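Local structure of CPI (Ascaris lumbricoides, 4IT7) at residues A[8-13]-A[48-53]; A[32-37]-A[69-74]; A[40-45]-A[62-67]; A[90-95]-A[103-108]; A[54-59]-A[94-99]. The protein is a cystatin-family protein that probably inhibits cysteine proteases. All coordinates share one frame; numbering follows the deposited sequence.

Contact 1 of 5, residues A[8-13]-A[48-53]; sequences GFSTKD and AKTQVV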
# COMPACT_ATOMS: atom_id res chain seq x y z
N GLY A 8 15.03 -4.30 -16.07
CA GLY A 8 14.75 -3.02 -15.42
C GLY A 8 13.26 -2.77 -15.29
O GLY A 8 12.42 -3.51 -15.84
N PHE A 9 12.94 -1.72 -14.56
CA PHE A 9 11.55 -1.43 -14.24
C PHE A 9 10.76 -0.80 -15.36
O PHE A 9 11.30 -0.06 -16.16
CB PHE A 9 11.50 -0.53 -13.02
CG PHE A 9 11.72 -1.26 -11.74
CD1 PHE A 9 10.63 -1.82 -11.05
CD2 PHE A 9 13.00 -1.42 -11.24
CE1 PHE A 9 10.84 -2.50 -9.87
CE2 PHE A 9 13.21 -2.09 -10.04
CZ PHE A 9 12.13 -2.63 -9.36
N SER A 10 9.47 -1.08 -15.41
CA SER A 10 8.58 -0.41 -16.36
C SER A 10 7.30 0.19 -15.71
O SER A 10 6.59 -0.48 -14.95
CB SER A 10 8.27 -1.33 -17.55
OG SER A 10 7.03 -1.99 -17.37
N THR A 11 7.05 1.47 -16.00
CA THR A 11 5.94 2.23 -15.47
C THR A 11 4.66 1.52 -15.73
O THR A 11 4.48 0.93 -16.75
CB THR A 11 5.86 3.63 -16.11
OG1 THR A 11 6.99 4.39 -15.70
CG2 THR A 11 4.61 4.38 -15.67
N LYS A 12 3.74 1.60 -14.79
CA LYS A 12 2.53 0.85 -14.89
C LYS A 12 1.45 1.84 -14.49
O LYS A 12 1.75 2.83 -13.83
CB LYS A 12 2.65 -0.40 -13.98
CG LYS A 12 1.72 -1.55 -14.29
CD LYS A 12 2.18 -2.39 -15.48
CE LYS A 12 1.67 -3.84 -15.38
NZ LYS A 12 0.32 -4.00 -14.76
N ASP A 13 0.22 1.60 -14.92
CA ASP A 13 -0.85 2.53 -14.67
C ASP A 13 -1.51 2.33 -13.31
O ASP A 13 -1.93 1.21 -12.96
CB ASP A 13 -1.89 2.47 -15.77
CG ASP A 13 -3.03 3.41 -15.53
OD1 ASP A 13 -2.83 4.52 -14.98
OD2 ASP A 13 -4.16 3.06 -15.86
N ALA A 48 3.43 3.36 -9.76
CA ALA A 48 3.45 1.90 -9.82
C ALA A 48 4.39 1.50 -10.92
O ALA A 48 4.35 2.05 -12.00
CB ALA A 48 2.06 1.39 -10.12
N LYS A 49 5.26 0.54 -10.64
CA LYS A 49 6.20 0.09 -11.65
C LYS A 49 6.57 -1.36 -11.40
O LYS A 49 6.83 -1.76 -10.26
CB LYS A 49 7.45 0.94 -11.60
CG LYS A 49 8.22 0.81 -10.30
CD LYS A 49 9.35 1.82 -10.29
CE LYS A 49 10.40 1.42 -9.28
NZ LYS A 49 11.61 2.30 -9.42
N THR A 50 6.63 -2.13 -12.48
CA THR A 50 6.88 -3.57 -12.40
C THR A 50 8.15 -3.97 -13.14
O THR A 50 8.51 -3.39 -14.17
CB THR A 50 5.67 -4.38 -12.87
OG1 THR A 50 5.60 -4.35 -14.29
CG2 THR A 50 4.36 -3.80 -12.32
N GLN A 51 8.88 -4.90 -12.55
CA GLN A 51 9.93 -5.59 -13.24
C GLN A 51 9.66 -7.08 -13.18
O GLN A 51 8.85 -7.56 -12.38
CB GLN A 51 11.29 -5.23 -12.66
CG GLN A 51 11.50 -5.62 -11.23
CD GLN A 51 12.96 -5.63 -10.89
OE1 GLN A 51 13.80 -5.24 -11.71
NE2 GLN A 51 13.29 -6.08 -9.68
N VAL A 52 10.32 -7.82 -14.07
CA VAL A 52 10.02 -9.23 -14.28
C VAL A 52 11.28 -10.04 -14.50
O VAL A 52 11.28 -10.93 -15.34
CB VAL A 52 9.06 -9.48 -15.49
CG1 VAL A 52 7.60 -9.25 -15.15
CG2 VAL A 52 9.49 -8.70 -16.73
N VAL A 53 12.32 -9.74 -13.74
CA VAL A 53 13.55 -10.52 -13.80
C VAL A 53 13.43 -11.88 -13.07
O VAL A 53 13.88 -12.89 -13.59
CB VAL A 53 14.79 -9.67 -13.38
CG1 VAL A 53 14.53 -8.90 -12.08
CG2 VAL A 53 16.09 -10.48 -13.38
O HOH W 1 2.74 4.83 -12.44
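Gly8 meets the opposite chain through its carbonyl, whose O lies 3.8 Å from Gln51 CB. Phe9 follows with a ring held between two side chains. Over one face comes Lys49: CE makes a CH-pi contact, and NZ stands 4.4 Å from the centroid of the Phe9 ring, 16° off its normal, in cation-pi geometry. Over the opposite face lies Gln51, with CG 3.8 Å from the Phe9 centroid and an amide plane only 9° from the ring plane, a stacked placement. Lys49 and Gln51 both place CG between the backbone N and the carbonyl carbon, and from there their extended chains reach the two faces of the Phe9 ring. Ser10 pairs with Thr50 as an antiparallel hydrogen-bonded pair, Ser10 N donating to Thr50 O at 2.8 Å and Thr50 N returning the bond. Thr11 and Lys49 form the next, non-hydrogen-bonded pair. Lys12 N then bonds Ala48 O at 2.9 Å, and a water links Lys12 O to Ala48 N. The Lys12 chain passes Thr50, with CG 4.0 Å from Thr50 CG2, before NZ reaches its salt-bridge partner Asp16. Backbone hydrogen bonds thus fix this short edge strand, while the ring packs the N-terminal arm against Gln51, the first residue of the QVVAG loop. In cystatins that arm and loop help form the protease-binding wedge, so this chemistry probably serves to align them.

Contact 2 of 5, residues A[32-37]-A[69-74]; sequences AASNDL and CRKNET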
# COMPACT_ATOMS: atom_id res chain seq x y z
N ALA A 32 -1.58 -3.21 9.75
CA ALA A 32 -1.26 -4.38 10.64
C ALA A 32 0.06 -4.23 11.39
O ALA A 32 0.16 -4.56 12.59
CB ALA A 32 -1.30 -5.69 9.85
N ALA A 33 1.05 -3.68 10.70
CA ALA A 33 2.40 -3.50 11.23
C ALA A 33 2.68 -2.14 11.93
O ALA A 33 3.64 -2.02 12.71
CB ALA A 33 3.38 -3.68 10.10
N SER A 34 1.88 -1.11 11.63
CA SER A 34 2.13 0.26 12.10
C SER A 34 1.87 0.39 13.61
O SER A 34 0.91 -0.21 14.12
CB SER A 34 1.22 1.21 11.31
OG SER A 34 1.02 2.44 11.97
N ASN A 35 2.73 1.13 14.32
CA ASN A 35 2.50 1.50 15.75
C ASN A 35 1.30 2.40 16.02
O ASN A 35 0.89 2.58 17.17
CB ASN A 35 3.71 2.22 16.34
CG ASN A 35 4.84 1.28 16.62
OD1 ASN A 35 4.67 0.16 17.14
ND2 ASN A 35 6.03 1.72 16.26
N ASP A 36 0.79 3.02 14.98
CA ASP A 36 -0.31 3.97 15.09
C ASP A 36 -1.55 3.22 15.63
O ASP A 36 -1.75 2.07 15.29
CB ASP A 36 -0.56 4.57 13.72
CG ASP A 36 -1.23 5.93 13.79
OD1 ASP A 36 -2.16 6.14 14.61
OD2 ASP A 36 -0.82 6.79 12.98
N LEU A 37 -2.33 3.85 16.50
CA LEU A 37 -3.58 3.27 16.99
C LEU A 37 -4.69 3.39 15.97
O LEU A 37 -5.71 2.69 16.05
CB LEU A 37 -4.02 4.00 18.28
CG LEU A 37 -3.69 3.37 19.67
CD1 LEU A 37 -4.42 2.04 19.85
CD2 LEU A 37 -2.19 3.16 19.90
N CYS A 69 -10.85 5.77 12.46
CA CYS A 69 -11.11 4.40 12.77
C CYS A 69 -9.98 3.88 13.62
O CYS A 69 -8.86 3.82 13.19
CB CYS A 69 -11.28 3.62 11.48
SG CYS A 69 -12.84 3.92 10.62
N ARG A 70 -10.28 3.53 14.85
CA ARG A 70 -9.29 3.03 15.74
C ARG A 70 -9.04 1.61 15.39
O ARG A 70 -9.94 0.92 15.04
CB ARG A 70 -9.71 3.22 17.20
CG ARG A 70 -8.62 2.87 18.19
CD ARG A 70 -8.86 3.29 19.64
NE ARG A 70 -10.06 2.70 20.22
CZ ARG A 70 -11.22 3.34 20.37
NH1 ARG A 70 -11.34 4.59 19.98
NH2 ARG A 70 -12.25 2.73 20.89
N LYS A 71 -7.79 1.20 15.46
CA LYS A 71 -7.40 -0.19 15.25
C LYS A 71 -7.94 -1.10 16.35
O LYS A 71 -8.05 -2.27 16.17
CB LYS A 71 -5.88 -0.32 15.14
CG LYS A 71 -5.30 -0.04 13.77
CD LYS A 71 -3.84 -0.36 13.65
CE LYS A 71 -3.13 0.60 12.76
NZ LYS A 71 -1.70 0.62 13.01
N ASN A 72 -8.26 -0.53 17.49
CA ASN A 72 -8.77 -1.29 18.61
C ASN A 72 -10.25 -1.49 18.55
O ASN A 72 -10.88 -1.67 19.54
CB ASN A 72 -8.37 -0.63 19.93
CG ASN A 72 -6.96 -0.95 20.31
OD1 ASN A 72 -6.42 -1.93 19.83
ND2 ASN A 72 -6.36 -0.15 21.13
N GLU A 73 -10.80 -1.46 17.36
CA GLU A 73 -12.23 -1.50 17.19
C GLU A 73 -12.69 -2.36 16.05
O GLU A 73 -12.02 -3.24 15.60
CB GLU A 73 -12.75 -0.11 16.94
CG GLU A 73 -13.28 0.56 18.17
CD GLU A 73 -13.90 1.91 17.87
OE1 GLU A 73 -13.32 2.92 18.25
OE2 GLU A 73 -14.97 1.96 17.27
N THR A 74 -13.89 -2.07 15.63
CA THR A 74 -14.49 -2.65 14.47
C THR A 74 -15.49 -1.66 13.92
O THR A 74 -16.65 -1.69 14.26
CB THR A 74 -15.20 -3.94 14.79
OG1 THR A 74 -14.22 -4.94 15.03
CG2 THR A 74 -16.06 -4.35 13.65
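Lys71 lays its side chain across the backbone carbonyls of Asp36 and Leu37. Lys71 CB is 3.1 Å from Leu37 O, and CG also lies close to that oxygen. Further out, Lys71 CE comes to 3.2 Å from Asp36 O, which accepts a hydrogen bond from Lys71 NZ at 2.7 Å. Ser34 O is another close neighbour of this ammonium, 3.0 Å from Lys71 NZ, and Asn31 O in the last turns of helix 17-33 accepts a further hydrogen bond from it. The base of the same residue is tied too: Lys71 N donates to Leu37 O at 2.6 Å, and the C=O...N angle of 163° places the donor nearly in line with the carbonyl.

The receiving backbone is shaped by Ser34, the first residue to leave helical geometry. Its OG is anti to the backbone N (chi1 159°) and accepts from Asp36 N at 3.1 Å, an ST turn. Asp36 spends OD1 on Phe38 N, and that oxygen remains 5.8 Å from Lys71 NZ. On the other segment a type I turn runs from Arg70 to Glu73, and it brings Asn72 ND2 to 3.2 Å from Leu37 CD1, the two side chains crossing at a slant. Cys69, at the start of this segment, is bonded to Cys79.

This is surface packing, joining the link that leads from the helix into strand 38-51 to the end of strand 56-70, mainly through one lysine and main-chain oxygens. Carbonyls near a helix C-terminus would be expected to stabilise the positive charge of Lys71.

Contact 3 of 5, residues A[40-45]-A[62-67]; sequences QTIVKV and LLIAPT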
# COMPACT_ATOMS: atom_id res chain seq x y z
N GLN A 40 -5.01 3.83 8.75
CA GLN A 40 -4.64 4.75 7.69
C GLN A 40 -5.45 4.35 6.45
O GLN A 40 -5.92 3.22 6.33
CB GLN A 40 -3.14 4.69 7.39
CG GLN A 40 -2.19 4.90 8.58
CD GLN A 40 -2.51 6.18 9.33
OE1 GLN A 40 -2.23 7.29 8.86
NE2 GLN A 40 -3.13 6.03 10.51
N THR A 41 -5.62 5.29 5.52
CA THR A 41 -6.33 5.00 4.32
C THR A 41 -5.49 5.51 3.17
O THR A 41 -4.58 6.34 3.38
CB THR A 41 -7.75 5.59 4.31
OG1 THR A 41 -8.46 5.08 3.19
CG2 THR A 41 -7.75 7.12 4.21
N ILE A 42 -5.75 4.97 1.99
CA ILE A 42 -5.01 5.41 0.81
C ILE A 42 -5.74 6.66 0.32
O ILE A 42 -6.94 6.65 0.10
CB ILE A 42 -4.96 4.33 -0.30
CG1 ILE A 42 -4.07 3.14 0.06
CG2 ILE A 42 -4.40 4.90 -1.61
CD1 ILE A 42 -4.62 1.86 -0.60
N VAL A 43 -4.99 7.74 0.18
CA VAL A 43 -5.47 8.89 -0.59
C VAL A 43 -5.33 8.61 -2.10
O VAL A 43 -6.32 8.61 -2.87
CB VAL A 43 -4.70 10.15 -0.15
CG1 VAL A 43 -5.11 11.37 -0.97
CG2 VAL A 43 -5.00 10.37 1.33
N LYS A 44 -4.11 8.31 -2.52
CA LYS A 44 -3.91 7.89 -3.90
C LYS A 44 -2.67 7.01 -4.10
O LYS A 44 -1.64 7.12 -3.38
CB LYS A 44 -3.84 9.11 -4.83
CG LYS A 44 -2.61 9.99 -4.63
CD LYS A 44 -2.41 10.94 -5.81
CE LYS A 44 -3.76 11.45 -6.33
NZ LYS A 44 -3.59 12.69 -7.12
N VAL A 45 -2.75 6.21 -5.15
CA VAL A 45 -1.58 5.54 -5.60
C VAL A 45 -0.78 6.56 -6.41
O VAL A 45 -1.15 6.87 -7.50
CB VAL A 45 -1.91 4.25 -6.40
CG1 VAL A 45 -0.64 3.46 -6.61
CG2 VAL A 45 -2.96 3.38 -5.69
N LEU A 62 2.41 4.94 -2.25
CA LEU A 62 1.07 5.20 -1.79
C LEU A 62 1.09 6.46 -0.96
O LEU A 62 1.96 6.63 -0.09
CB LEU A 62 0.56 4.02 -0.93
CG LEU A 62 0.57 2.63 -1.62
CD1 LEU A 62 0.16 1.52 -0.67
CD2 LEU A 62 -0.34 2.61 -2.83
N LEU A 63 0.13 7.34 -1.23
CA LEU A 63 -0.08 8.49 -0.38
C LEU A 63 -1.19 8.10 0.59
O LEU A 63 -2.32 7.79 0.15
CB LEU A 63 -0.53 9.70 -1.23
CG LEU A 63 -0.92 10.94 -0.43
CD1 LEU A 63 0.26 11.41 0.42
CD2 LEU A 63 -1.45 12.04 -1.38
N ILE A 64 -0.90 8.12 1.90
CA ILE A 64 -1.87 7.64 2.87
C ILE A 64 -2.18 8.71 3.91
O ILE A 64 -1.32 9.55 4.21
CB ILE A 64 -1.44 6.28 3.55
CG1 ILE A 64 -0.32 6.51 4.57
CG2 ILE A 64 -1.00 5.24 2.48
CD1 ILE A 64 -0.17 5.38 5.56
N ALA A 65 -3.40 8.65 4.48
CA ALA A 65 -3.82 9.59 5.53
C ALA A 65 -4.42 8.88 6.72
O ALA A 65 -5.05 7.86 6.54
CB ALA A 65 -4.82 10.62 4.98
N PRO A 66 -4.31 9.48 7.95
CA PRO A 66 -4.99 8.87 9.11
C PRO A 66 -6.48 8.98 8.96
O PRO A 66 -6.95 9.84 8.23
CB PRO A 66 -4.48 9.68 10.29
CG PRO A 66 -4.05 10.99 9.71
CD PRO A 66 -3.56 10.69 8.32
N THR A 67 -7.21 8.07 9.59
CA THR A 67 -8.68 8.13 9.65
C THR A 67 -9.01 8.23 11.11
O THR A 67 -8.09 8.28 11.95
CB THR A 67 -9.37 6.85 9.08
OG1 THR A 67 -9.11 5.72 9.94
CG2 THR A 67 -8.90 6.54 7.61
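Gln40 puts CG anti to its carbonyl carbon (chi1 -54°) and bends again at chi2 (-53°), which turns CD back over Pro66 of the opposite strand. OE1 ends 3.2 Å from Pro66 CA, while NE2 is hydrogen-bonded to Phe38 O. Thr67 likewise holds CG2 anti to its carbonyl carbon, and this methyl meets Thr41 CB at 3.6 Å, the two side chains crossing at about a right angle.

These residues belong to the antiparallel hairpin of strands 38-51 and 56-70 in the cystatin fold, interrupted here by a classic beta bulge. The evidence is the change of register: Ile42 pairs with Ile64 but Lys44 with Leu63, so Val43 and Lys44 both face Leu63. Its carbonyl accepts twice, from Val43 N at 2.7 Å and from Lys44 N at a longer 3.3 Å. Reciprocal bonds between Thr41 and Ala65 on one side, and from Leu63 N to Lys44 O on the other, close the pairing around it. The short strand 40-42 runs at 142° to strand 62-67, and the chain turns a corner at Val43.

The two sheet faces differ in company. Ile42, Ile64, Val45 and Leu62 share one face, where helix 17-33 touches Ile42 through Leu27 and both Val45 and Leu62 through Ala23. There Val45 and Leu62 lie side by side, CG1 to CD2 at 3.9 Å. At the bulge, Val43 spreads its two methyls over the opposite strand: CG1 is 3.7 Å from Leu63 CD2, and CG2 is 3.7 Å from Ala65 CB.

Contact 4 of 5, residues A[90-95]-A[103-108]; sequences CTVAIW and EEITIK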
# COMPACT_ATOMS: atom_id res chain seq x y z
N CYS A 90 4.40 6.01 1.44
CA CYS A 90 4.99 4.73 1.75
C CYS A 90 5.34 4.11 0.41
O CYS A 90 4.51 4.14 -0.51
CB CYS A 90 3.98 3.89 2.51
SG CYS A 90 3.38 4.62 4.07
N THR A 91 6.61 3.68 0.31
CA THR A 91 7.11 2.82 -0.73
C THR A 91 6.93 1.34 -0.29
O THR A 91 7.33 0.92 0.81
CB THR A 91 8.58 3.17 -1.01
OG1 THR A 91 8.64 4.55 -1.34
CG2 THR A 91 9.15 2.35 -2.17
N VAL A 92 6.25 0.60 -1.14
CA VAL A 92 5.87 -0.78 -0.90
C VAL A 92 6.32 -1.60 -2.12
O VAL A 92 6.11 -1.15 -3.27
CB VAL A 92 4.34 -0.95 -0.78
CG1 VAL A 92 4.01 -2.35 -0.26
CG2 VAL A 92 3.74 0.09 0.15
N ALA A 93 6.95 -2.75 -1.86
CA ALA A 93 7.36 -3.70 -2.88
C ALA A 93 6.56 -4.99 -2.70
O ALA A 93 6.44 -5.56 -1.59
CB ALA A 93 8.86 -3.95 -2.83
N ILE A 94 5.93 -5.41 -3.78
CA ILE A 94 5.26 -6.66 -3.77
C ILE A 94 5.86 -7.64 -4.78
O ILE A 94 6.05 -7.31 -5.97
CB ILE A 94 3.73 -6.56 -3.84
CG1 ILE A 94 3.24 -7.54 -4.84
CG2 ILE A 94 3.22 -5.12 -4.01
CD1 ILE A 94 2.11 -8.36 -4.27
N TRP A 95 6.20 -8.82 -4.27
CA TRP A 95 6.96 -9.82 -4.99
C TRP A 95 6.15 -11.07 -5.15
O TRP A 95 5.73 -11.68 -4.15
CB TRP A 95 8.26 -10.10 -4.26
CG TRP A 95 9.21 -10.92 -5.08
CD1 TRP A 95 9.21 -11.09 -6.46
CD2 TRP A 95 10.35 -11.70 -4.60
NE1 TRP A 95 10.24 -11.88 -6.85
CE2 TRP A 95 10.95 -12.31 -5.78
CE3 TRP A 95 10.90 -11.97 -3.33
CZ2 TRP A 95 12.08 -13.13 -5.68
CZ3 TRP A 95 12.04 -12.79 -3.26
CH2 TRP A 95 12.61 -13.36 -4.40
N GLU A 103 3.43 -14.82 -2.51
CA GLU A 103 3.23 -13.38 -2.67
C GLU A 103 3.70 -12.73 -1.41
O GLU A 103 3.08 -12.91 -0.37
CB GLU A 103 1.79 -13.03 -2.98
CG GLU A 103 1.48 -11.55 -2.87
CD GLU A 103 0.01 -11.26 -3.11
OE1 GLU A 103 -0.69 -10.82 -2.18
OE2 GLU A 103 -0.47 -11.49 -4.23
N GLU A 104 4.80 -12.00 -1.50
CA GLU A 104 5.39 -11.32 -0.38
C GLU A 104 5.29 -9.77 -0.53
O GLU A 104 5.84 -9.18 -1.49
CB GLU A 104 6.84 -11.75 -0.26
CG GLU A 104 7.72 -10.83 0.59
CD GLU A 104 9.18 -11.29 0.68
OE1 GLU A 104 9.43 -12.29 1.39
OE2 GLU A 104 10.08 -10.67 0.06
N ILE A 105 4.59 -9.14 0.41
CA ILE A 105 4.46 -7.66 0.45
C ILE A 105 5.42 -7.05 1.49
O ILE A 105 5.29 -7.33 2.67
CB ILE A 105 3.00 -7.24 0.72
CG1 ILE A 105 2.14 -7.65 -0.45
CG2 ILE A 105 2.88 -5.73 0.90
CD1 ILE A 105 0.66 -7.64 -0.14
N THR A 106 6.37 -6.24 1.03
CA THR A 106 7.36 -5.57 1.88
C THR A 106 7.06 -4.08 1.95
O THR A 106 7.07 -3.40 0.92
CB THR A 106 8.75 -5.74 1.27
OG1 THR A 106 9.07 -7.14 1.24
CG2 THR A 106 9.78 -5.01 2.06
N ILE A 107 6.79 -3.55 3.14
CA ILE A 107 6.73 -2.08 3.30
C ILE A 107 8.13 -1.60 3.46
O ILE A 107 8.75 -1.92 4.45
CB ILE A 107 5.96 -1.60 4.54
CG1 ILE A 107 4.65 -2.37 4.75
CG2 ILE A 107 5.78 -0.07 4.48
CD1 ILE A 107 3.70 -2.34 3.57
N LYS A 108 8.60 -0.80 2.51
CA LYS A 108 10.00 -0.46 2.38
C LYS A 108 10.39 0.74 3.25
O LYS A 108 11.48 0.79 3.84
CB LYS A 108 10.27 -0.19 0.90
CG LYS A 108 11.55 -0.80 0.35
CD LYS A 108 11.44 -2.30 0.16
CE LYS A 108 12.83 -2.92 0.02
NZ LYS A 108 13.61 -3.01 1.30
O HOH W 2 8.14 -8.12 -1.18
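Val92 leans over the neighbouring strand from its first side-chain atom: CB is 4.0 Å from Thr106 O. Val92 CG1, placed anti to the backbone N (chi1 -169°), comes closer, 3.4 Å from that same Thr106 O. It also touches two isoleucines, Ile105 through CG2 at 3.7 Å and Ile107 through CD1 at 3.8 Å. The other methyl, CG2, skirts Ile107 CD1. Val92 and Ile107 lie side by side, pointing the same way, whereas Ile105 passes across at a slant.

Ile94 continues this apolar row. Its CB is 3.9 Å from Ile105 CG1, and its CD1 rests against the aliphatic part of Glu103, 3.5 Å from CG; the Glu103 carboxylate pairs with Lys25. On the reverse face the partners are more polar. Trp95 CE3 has Glu104 OE2 at 3.7 Å, at the indole edge and in its plane, with ring and carboxylate planes 61° apart. A water sits among Ala93 O, Glu104 O and Thr106 OG1.

The strand segments run at 156° to each other, and reciprocal backbone hydrogen bonds join Ala93 with Thr106 and Trp95 with Glu104, while Lys108 N donates to Thr91 O. This is regular antiparallel pairing of the last cystatin hairpin, whose strands are also cross-linked by the disulfide Cys90-Cys110. Strand 102-112 is the outermost of the sheet, and strand 88-97 lies between it and strand 56-70. Helix 17-33 covers the Val92 and Ile94 face, with Ala26 on Val92, Leu22 on Ile94 and Ile30 on Ile107.

Contact 5 of 5, residues A[54-59]-A[94-99]; sequences AGTNTV and IWEKPW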
# COMPACT_ATOMS: atom_id res chain seq x y z
N ALA A 54 12.80 -11.92 -11.89
CA ALA A 54 12.58 -13.18 -11.18
C ALA A 54 11.22 -13.21 -10.53
O ALA A 54 11.08 -12.84 -9.37
CB ALA A 54 13.64 -13.40 -10.14
N GLY A 55 10.21 -13.68 -11.24
CA GLY A 55 8.82 -13.44 -10.82
C GLY A 55 8.53 -11.94 -11.02
O GLY A 55 9.36 -11.24 -11.57
N THR A 56 7.35 -11.46 -10.63
CA THR A 56 7.02 -10.04 -10.79
C THR A 56 7.30 -9.27 -9.51
O THR A 56 6.83 -9.66 -8.42
CB THR A 56 5.54 -9.86 -11.12
OG1 THR A 56 5.18 -10.72 -12.21
CG2 THR A 56 5.25 -8.41 -11.48
N ASN A 57 8.07 -8.19 -9.65
CA ASN A 57 8.24 -7.23 -8.59
C ASN A 57 7.60 -5.89 -8.90
O ASN A 57 8.02 -5.17 -9.82
CB ASN A 57 9.72 -7.04 -8.23
CG ASN A 57 9.89 -6.34 -6.89
OD1 ASN A 57 9.04 -6.44 -5.97
ND2 ASN A 57 10.96 -5.61 -6.76
N THR A 58 6.57 -5.56 -8.13
CA THR A 58 5.85 -4.31 -8.26
C THR A 58 6.17 -3.33 -7.12
O THR A 58 6.00 -3.68 -5.95
CB THR A 58 4.34 -4.56 -8.23
OG1 THR A 58 3.98 -5.51 -9.24
CG2 THR A 58 3.58 -3.24 -8.41
N VAL A 59 6.61 -2.12 -7.45
CA VAL A 59 6.92 -1.12 -6.43
C VAL A 59 5.87 -0.02 -6.56
O VAL A 59 5.64 0.52 -7.67
CB VAL A 59 8.36 -0.55 -6.49
CG1 VAL A 59 8.51 0.60 -5.47
CG2 VAL A 59 9.39 -1.62 -6.21
N ILE A 94 5.93 -5.41 -3.78
CA ILE A 94 5.26 -6.66 -3.77
C ILE A 94 5.86 -7.64 -4.78
O ILE A 94 6.05 -7.31 -5.97
CB ILE A 94 3.73 -6.56 -3.84
CG1 ILE A 94 3.24 -7.54 -4.84
CG2 ILE A 94 3.22 -5.12 -4.01
CD1 ILE A 94 2.11 -8.36 -4.27
N TRP A 95 6.20 -8.82 -4.27
CA TRP A 95 6.96 -9.82 -4.99
C TRP A 95 6.15 -11.07 -5.15
O TRP A 95 5.73 -11.68 -4.15
CB TRP A 95 8.26 -10.10 -4.26
CG TRP A 95 9.21 -10.92 -5.08
CD1 TRP A 95 9.21 -11.09 -6.46
CD2 TRP A 95 10.35 -11.70 -4.60
NE1 TRP A 95 10.24 -11.88 -6.85
CE2 TRP A 95 10.95 -12.31 -5.78
CE3 TRP A 95 10.90 -11.97 -3.33
CZ2 TRP A 95 12.08 -13.13 -5.68
CZ3 TRP A 95 12.04 -12.79 -3.26
CH2 TRP A 95 12.61 -13.36 -4.40
N GLU A 96 5.90 -11.44 -6.41
CA GLU A 96 5.10 -12.63 -6.71
C GLU A 96 5.83 -13.71 -7.49
O GLU A 96 6.46 -13.46 -8.52
CB GLU A 96 3.82 -12.29 -7.44
CG GLU A 96 3.17 -11.02 -7.01
CD GLU A 96 2.25 -10.52 -8.08
OE1 GLU A 96 1.24 -11.17 -8.31
OE2 GLU A 96 2.53 -9.48 -8.71
N LYS A 97 5.71 -14.94 -6.98
CA LYS A 97 6.28 -16.12 -7.62
C LYS A 97 5.23 -17.19 -7.65
O LYS A 97 5.19 -18.03 -6.74
CB LYS A 97 7.51 -16.59 -6.85
CG LYS A 97 8.67 -15.64 -7.01
CD LYS A 97 9.90 -16.16 -6.31
CE LYS A 97 9.71 -16.10 -4.81
NZ LYS A 97 11.03 -16.27 -4.12
N PRO A 98 4.37 -17.19 -8.71
CA PRO A 98 3.17 -18.06 -8.73
C PRO A 98 3.49 -19.57 -8.82
O PRO A 98 2.60 -20.40 -8.65
CB PRO A 98 2.43 -17.59 -9.99
CG PRO A 98 2.97 -16.22 -10.25
CD PRO A 98 4.42 -16.33 -9.89
N TRP A 99 4.75 -19.92 -9.10
CA TRP A 99 5.15 -21.34 -9.02
C TRP A 99 5.50 -21.80 -7.61
O TRP A 99 5.61 -23.02 -7.37
CB TRP A 99 6.34 -21.60 -9.92
CG TRP A 99 7.55 -20.79 -9.59
CD1 TRP A 99 8.62 -21.13 -8.76
CD2 TRP A 99 7.87 -19.45 -10.08
NE1 TRP A 99 9.54 -20.13 -8.70
CE2 TRP A 99 9.17 -19.10 -9.49
CE3 TRP A 99 7.23 -18.53 -10.92
CZ2 TRP A 99 9.77 -17.88 -9.73
CZ3 TRP A 99 7.87 -17.32 -11.19
CH2 TRP A 99 9.11 -17.00 -10.62
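Trp95 NE1 donates to Ala54 O at 2.8 Å, with an N-H...O angle of 167° and the oxygen only 1° out of the indole plane. The bond thus fixes how the ring is turned as well as where its edge lies. Next to it, Thr56 O meets the same edge at CD1, 3.4 Å away, and accepts a hydrogen bond from Glu96 N at 2.8 Å. Thr56 N gives the return bond to Glu96 O, and Thr58 and Ile94 exchange a second reciprocal pair, so the strands are in regular antiparallel register.

Gly55, just before the strand, has a positive phi of 70°. Lacking a side chain, it comes close to the other strand, CA to Glu96 O at 3.3 Å. Trp99 then presents its ring edge, CH2 standing 3.6 Å from Gly55 N, which lies in the indole plane. On the face of the sheet that carries Thr56, the Glu96 side chain lies alongside, OE2 3.9 Å from Thr56 CB, while OE1 goes to a salt bridge with Lys18. Lys97 reaches over the Trp95 face in a cation-pi contact, and Phe102 meets that indole edge-to-face.

Ala54 and Gly55 end the QVVAG motif, and Pro98 and Trp99 form the PW motif of the second hairpin, the two cystatin loops that enter protease clefts. Direct indole bonding to the first loop probably keeps both at a set spacing.

Four contacts pair neighbouring strands of one sheet; contact 2 joins the loop after helix 17-33 to the turn after strand 56-70. Contact 3 lies about 8 Å from the chain centre and has the largest share of buried residues, with aliphatic packing under that helix; contact 4, equally central, is a surface contact with one apolar and one polar face. Contacts 1 and 5 sit on the same side, touch through Lys49-Val59 and Gln51-Asn57 backbone bonds, and use aromatic rings near the presumed inhibitory loops. Contact 2 lies at the opposite end, about 31 Å from contact 1 between centres, and relies on carbonyl-ammonium bonding. Contacts 4 and 5 share Ile94 and Trp95; contacts 2, 3 and 5 use strand 56-70.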